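Local coordinates for ribose-phosphate pyrophosphokinase (Sulfolobus solfataricus, PDB 4TWB), which makes phosphoribosyl pyrophosphate by transferring the pyrophosphoryl group of ATP to the 1-hydroxyl of ribose 5-phosphate, with magnesium as cofactor, at residues A[113-126]-A[134-146]. Sequence-based numbering, arbitrary orientation.
Sequences LSEVGVNTLVVVEP and YFKGELKIVHPYH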
loop_
_atom_site.group_PDB
_atom_site.type_symbol
_atom_site.label_atom_id
_atom_site.label_comp_id
_atom_site.label_asym_id
_atom_site.label_seq_id
_atom_site.Cartn_x
_atom_site.Cartn_y
_atom_site.Cartn_z
ATOM N N LEU A 113 5.521 2.294 -12.080
ATOM C CA LEU A 113 6.946 1.970 -11.997
ATOM C C LEU A 113 7.795 2.691 -13.043
ATOM O O LEU A 113 8.975 2.932 -12.811
ATOM C CB LEU A 113 7.174 0.464 -12.115
ATOM C CG LEU A 113 6.804 -0.408 -10.919
ATOM C CD1 LEU A 113 6.814 -1.876 -11.322
ATOM C CD2 LEU A 113 7.768 -0.181 -9.777
ATOM N N SER A 114 7.210 3.008 -14.199
ATOM C CA SER A 114 7.919 3.758 -15.244
ATOM C C SER A 114 8.144 5.194 -14.779
ATOM O O SER A 114 9.287 5.652 -14.682
ATOM C CB SER A 114 7.145 3.753 -16.570
ATOM O OG SER A 114 6.931 2.442 -17.063
ATOM N N GLU A 115 7.041 5.903 -14.521
ATOM C CA GLU A 115 7.058 7.084 -13.665
ATOM C C GLU A 115 7.707 6.539 -12.408
ATOM O O GLU A 115 7.620 5.344 -12.169
ATOM C CB GLU A 115 5.619 7.523 -13.396
ATOM C CG GLU A 115 5.424 8.460 -12.209
ATOM C CD GLU A 115 5.702 9.915 -12.555
ATOM O OE1 GLU A 115 5.710 10.248 -13.765
ATOM O OE2 GLU A 115 5.909 10.723 -11.614
ATOM N N VAL A 116 8.381 7.355 -11.616
ATOM C CA VAL A 116 9.052 6.825 -10.417
ATOM C C VAL A 116 10.478 6.368 -10.704
ATOM O O VAL A 116 11.303 6.296 -9.792
ATOM C CB VAL A 116 8.248 5.686 -9.719
ATOM C CG1 VAL A 116 9.164 4.601 -9.205
ATOM C CG2 VAL A 116 7.396 6.221 -8.585
ATOM N N GLY A 117 10.761 6.058 -11.969
ATOM C CA GLY A 117 12.137 5.941 -12.447
ATOM C C GLY A 117 12.764 4.574 -12.706
ATOM O O GLY A 117 13.982 4.485 -12.892
ATOM N N VAL A 118 11.965 3.507 -12.715
ATOM C CA VAL A 118 12.491 2.176 -13.024
ATOM C C VAL A 118 12.753 2.040 -14.528
ATOM O O VAL A 118 11.860 2.240 -15.361
ATOM C CB VAL A 118 11.543 1.054 -12.551
ATOM C CG1 VAL A 118 12.099 -0.284 -12.936
ATOM C CG2 VAL A 118 11.343 1.117 -11.052
ATOM N N ASN A 119 13.991 1.703 -14.870
ATOM C CA ASN A 119 14.386 1.580 -16.267
ATOM C C ASN A 119 14.154 0.168 -16.774
ATOM O O ASN A 119 13.590 -0.052 -17.851
ATOM C CB ASN A 119 15.866 1.929 -16.432
ATOM C CG ASN A 119 16.162 3.379 -16.119
ATOM O OD1 ASN A 119 16.944 3.694 -15.215
ATOM N ND2 ASN A 119 15.530 4.274 -16.862
ATOM N N THR A 120 14.597 -0.795 -15.975
ATOM C CA THR A 120 14.500 -2.193 -16.333
ATOM C C THR A 120 13.797 -2.933 -15.223
ATOM O O THR A 120 14.168 -2.804 -14.054
ATOM C CB THR A 120 15.898 -2.804 -16.571
ATOM O OG1 THR A 120 16.334 -2.499 -17.903
ATOM C CG2 THR A 120 15.862 -4.307 -16.407
ATOM N N LEU A 121 12.784 -3.711 -15.602
ATOM C CA LEU A 121 12.010 -4.527 -14.662
ATOM C C LEU A 121 12.287 -6.026 -14.823
ATOM O O LEU A 121 12.166 -6.574 -15.925
ATOM C CB LEU A 121 10.523 -4.231 -14.846
ATOM C CG LEU A 121 9.492 -5.112 -14.150
ATOM C CD1 LEU A 121 9.713 -5.114 -12.663
ATOM C CD2 LEU A 121 8.094 -4.608 -14.470
ATOM N N VAL A 122 12.665 -6.681 -13.725
ATOM C CA VAL A 122 12.957 -8.114 -13.725
ATOM C C VAL A 122 11.956 -8.859 -12.854
ATOM O O VAL A 122 11.858 -8.593 -11.656
ATOM C CB VAL A 122 14.359 -8.406 -13.170
ATOM C CG1 VAL A 122 14.617 -9.882 -13.211
ATOM C CG2 VAL A 122 15.402 -7.668 -13.962
ATOM N N VAL A 123 11.220 -9.798 -13.443
ATOM C CA VAL A 123 10.174 -10.521 -12.713
ATOM C C VAL A 123 10.315 -12.031 -12.876
ATOM O O VAL A 123 10.676 -12.519 -13.948
ATOM C CB VAL A 123 8.776 -10.129 -13.210
ATOM C CG1 VAL A 123 7.723 -10.768 -12.356
ATOM C CG2 VAL A 123 8.615 -8.618 -13.182
ATOM N N VAL A 124 10.035 -12.776 -11.816
ATOM C CA VAL A 124 10.064 -14.224 -11.888
ATOM C C VAL A 124 8.635 -14.769 -12.074
ATOM O O VAL A 124 7.728 -14.383 -11.347
ATOM C CB VAL A 124 10.711 -14.818 -10.634
ATOM C CG1 VAL A 124 10.763 -16.345 -10.728
ATOM C CG2 VAL A 124 12.099 -14.258 -10.456
ATOM N N GLU A 125 8.448 -15.655 -13.052
ATOM C CA GLU A 125 7.132 -16.218 -13.372
ATOM C C GLU A 125 5.983 -15.242 -13.176
ATOM O O GLU A 125 5.148 -15.420 -12.283
ATOM C CB GLU A 125 6.820 -17.507 -12.587
ATOM C CG GLU A 125 7.494 -18.750 -13.083
ATOM C CD GLU A 125 7.159 -19.079 -14.515
ATOM O OE1 GLU A 125 6.054 -19.598 -14.790
ATOM O OE2 GLU A 125 8.031 -18.838 -15.368
ATOM N N PRO A 126 5.922 -14.222 -14.024
ATOM C CA PRO A 126 4.731 -13.370 -14.081
ATOM C C PRO A 126 3.537 -14.247 -14.424
ATOM O O PRO A 126 3.668 -15.080 -15.310
ATOM C CB PRO A 126 5.036 -12.439 -15.259
ATOM C CG PRO A 126 6.030 -13.240 -16.100
ATOM C CD PRO A 126 6.904 -13.863 -15.057
ATOM N N TYR A 134 2.621 -3.467 -20.591
ATOM C CA TYR A 134 2.219 -2.165 -20.077
ATOM C C TYR A 134 3.420 -1.367 -19.589
ATOM O O TYR A 134 3.420 -0.133 -19.653
ATOM C CB TYR A 134 1.206 -2.318 -18.941
ATOM C CG TYR A 134 -0.163 -2.818 -19.369
ATOM C CD1 TYR A 134 -0.947 -2.088 -20.252
ATOM C CD2 TYR A 134 -0.677 -4.010 -18.869
ATOM C CE1 TYR A 134 -2.207 -2.539 -20.631
ATOM C CE2 TYR A 134 -1.923 -4.472 -19.243
ATOM C CZ TYR A 134 -2.688 -3.733 -20.122
ATOM O OH TYR A 134 -3.932 -4.199 -20.490
ATOM N N PHE A 135 4.441 -2.072 -19.098
ATOM C CA PHE A 135 5.654 -1.418 -18.608
ATOM C C PHE A 135 6.453 -0.887 -19.789
ATOM O O PHE A 135 6.702 -1.611 -20.757
ATOM C CB PHE A 135 6.498 -2.378 -17.785
ATOM C CG PHE A 135 7.781 -1.781 -17.278
ATOM C CD1 PHE A 135 7.772 -0.837 -16.263
ATOM C CD2 PHE A 135 8.998 -2.180 -17.797
ATOM C CE1 PHE A 135 8.951 -0.297 -15.777
ATOM C CE2 PHE A 135 10.182 -1.653 -17.321
ATOM C CZ PHE A 135 10.158 -0.705 -16.307
ATOM N N LYS A 136 6.852 0.382 -19.702
ATOM C CA LYS A 136 7.449 1.073 -20.839
ATOM C C LYS A 136 8.945 0.802 -21.029
ATOM O O LYS A 136 9.434 0.771 -22.160
ATOM C CB LYS A 136 7.142 2.574 -20.780
ATOM C CG LYS A 136 5.681 2.889 -21.093
ATOM C CD LYS A 136 5.229 2.154 -22.366
ATOM C CE LYS A 136 3.705 2.125 -22.517
ATOM N NZ LYS A 136 3.250 1.168 -23.580
ATOM N N GLY A 137 9.665 0.586 -19.932
ATOM C CA GLY A 137 11.075 0.247 -20.011
ATOM C C GLY A 137 11.391 -1.135 -20.565
ATOM O O GLY A 137 10.590 -1.736 -21.292
ATOM N N GLU A 138 12.577 -1.631 -20.212
ATOM C CA GLU A 138 13.055 -2.939 -20.657
ATOM C C GLU A 138 12.588 -4.051 -19.715
ATOM O O GLU A 138 12.660 -3.916 -18.487
ATOM C CB GLU A 138 14.590 -2.952 -20.764
ATOM C CG GLU A 138 15.190 -1.862 -21.678
ATOM C CD GLU A 138 15.549 -0.562 -20.935
ATOM O OE1 GLU A 138 16.480 -0.581 -20.087
ATOM O OE2 GLU A 138 14.911 0.485 -21.216
ATOM N N LEU A 139 12.115 -5.148 -20.305
ATOM C CA LEU A 139 11.644 -6.313 -19.564
ATOM C C LEU A 139 12.624 -7.476 -19.560
ATOM O O LEU A 139 13.160 -7.854 -20.598
ATOM C CB LEU A 139 10.357 -6.826 -20.181
ATOM C CG LEU A 139 9.057 -6.279 -19.624
ATOM C CD1 LEU A 139 7.917 -6.885 -20.420
ATOM C CD2 LEU A 139 8.951 -6.638 -18.155
ATOM N N LYS A 140 12.843 -8.058 -18.390
ATOM C CA LYS A 140 13.555 -9.325 -18.311
ATOM C C LYS A 140 12.739 -10.285 -17.462
ATOM O O LYS A 140 12.677 -10.148 -16.234
ATOM C CB LYS A 140 14.967 -9.136 -17.761
ATOM C CG LYS A 140 15.752 -8.169 -18.601
ATOM C CD LYS A 140 17.238 -8.437 -18.621
ATOM C CE LYS A 140 17.858 -7.802 -19.873
ATOM N NZ LYS A 140 19.352 -7.752 -19.830
ATOM N N ILE A 141 12.082 -11.230 -18.133
ATOM C CA ILE A 141 11.324 -12.280 -17.460
ATOM C C ILE A 141 12.240 -13.456 -17.074
ATOM O O ILE A 141 13.145 -13.819 -17.819
ATOM C CB ILE A 141 10.179 -12.749 -18.361
ATOM C CG1 ILE A 141 9.381 -11.532 -18.830
ATOM C CG2 ILE A 141 9.309 -13.751 -17.653
ATOM C CD1 ILE A 141 8.135 -11.862 -19.619
ATOM N N VAL A 142 12.027 -14.017 -15.889
ATOM C CA VAL A 142 12.858 -15.117 -15.413
ATOM C C VAL A 142 11.994 -16.338 -15.181
ATOM O O VAL A 142 11.084 -16.297 -14.355
ATOM C CB VAL A 142 13.573 -14.776 -14.081
ATOM C CG1 VAL A 142 14.421 -15.959 -13.626
ATOM C CG2 VAL A 142 14.431 -13.536 -14.218
ATOM N N HIS A 143 12.269 -17.416 -15.914
ATOM C CA HIS A 143 11.581 -18.689 -15.694
ATOM C C HIS A 143 12.557 -19.660 -15.060
ATOM O O HIS A 143 13.426 -20.190 -15.735
ATOM C CB HIS A 143 11.083 -19.257 -17.021
ATOM C CG HIS A 143 10.194 -18.326 -17.791
ATOM N ND1 HIS A 143 8.869 -18.124 -17.473
ATOM C CD2 HIS A 143 10.438 -17.558 -18.878
ATOM C CE1 HIS A 143 8.333 -17.267 -18.322
ATOM N NE2 HIS A 143 9.263 -16.911 -19.190
ATOM N N PRO A 144 12.422 -19.903 -13.755
ATOM C CA PRO A 144 13.427 -20.721 -13.062
ATOM C C PRO A 144 13.210 -22.227 -13.283
ATOM O O PRO A 144 13.329 -23.014 -12.340
ATOM C CB PRO A 144 13.174 -20.387 -11.586
ATOM C CG PRO A 144 11.769 -19.815 -11.535
ATOM C CD PRO A 144 11.228 -19.688 -12.922
ATOM N N TYR A 145 12.885 -22.615 -14.512
ATOM C CA TYR A 145 12.520 -23.998 -14.802
ATOM C C TYR A 145 13.637 -24.996 -14.524
ATOM O O TYR A 145 13.387 -26.034 -13.926
ATOM C CB TYR A 145 11.963 -24.140 -16.218
ATOM C CG TYR A 145 10.723 -23.290 -16.464
ATOM C CD1 TYR A 145 9.970 -22.799 -15.403
ATOM C CD2 TYR A 145 10.298 -22.994 -17.752
ATOM C CE1 TYR A 145 8.841 -22.031 -15.615
ATOM C CE2 TYR A 145 9.163 -22.219 -17.973
ATOM C CZ TYR A 145 8.440 -21.747 -16.899
ATOM O OH TYR A 145 7.315 -20.983 -17.111
ATOM N N HIS A 146 14.863 -24.677 -14.916
ATOM C CA HIS A 146 15.971 -25.602 -14.674
ATOM C C HIS A 146 16.164 -25.901 -13.195
ATOM O O HIS A 146 16.464 -27.039 -12.826
ATOM C CB HIS A 146 17.285 -25.129 -15.312
ATOM C CG HIS A 146 18.499 -25.868 -14.826
ATOM N ND1 HIS A 146 19.006 -26.981 -15.465
ATOM C CD2 HIS A 146 19.307 -25.648 -13.761
ATOM C CE1 HIS A 146 20.072 -27.414 -14.816
ATOM N NE2 HIS A 146 20.279 -26.620 -13.780
#
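Val123 O takes the backbone N-H of Val142 at 2.8 Å (N-H...O 149°), one rung of a parallel pairing that sets strand 138-142 as an outermost strand, within this chain, on the mixed sheet of the PRTase-like N-terminal domain. The short strand axes run 16° from parallel, and the register follows from the bonding: Leu121 and Val123 each donate to and accept from 138-142, while Thr120 and Val122 bond to strand 81-86 across the other edge.

Just before strand 138-142, the Phe135 ring packs against Leu113, Val118 and Leu121. A chi1 of 178° swings the ring away from its own N and brings one face up to Leu121 CB, 3.9 Å from the centroid, a CH-pi contact. Gly137 N lies above the opposite face, and Val118 CG1 meets Phe135 CZ at 3.9 Å. Replacing Phe135 by alanine is likely to leave Leu121 CB and Val118 CG1 without their aromatic partner and to open a gap beside Leu110 of helix 105-114. Nearby, Lys136 N makes a weak 3.3 Å bond to Ser114 OG.

At the far end, where the chain leads into helix 145-155, Glu125 OE1 forms a salt bridge with Arg171; the carboxylate also reaches His143 ND1, doubtfully close, and weakly the Tyr145 hydroxyl. Val124 CG1 packs 3.7 Å from Pro144 CG.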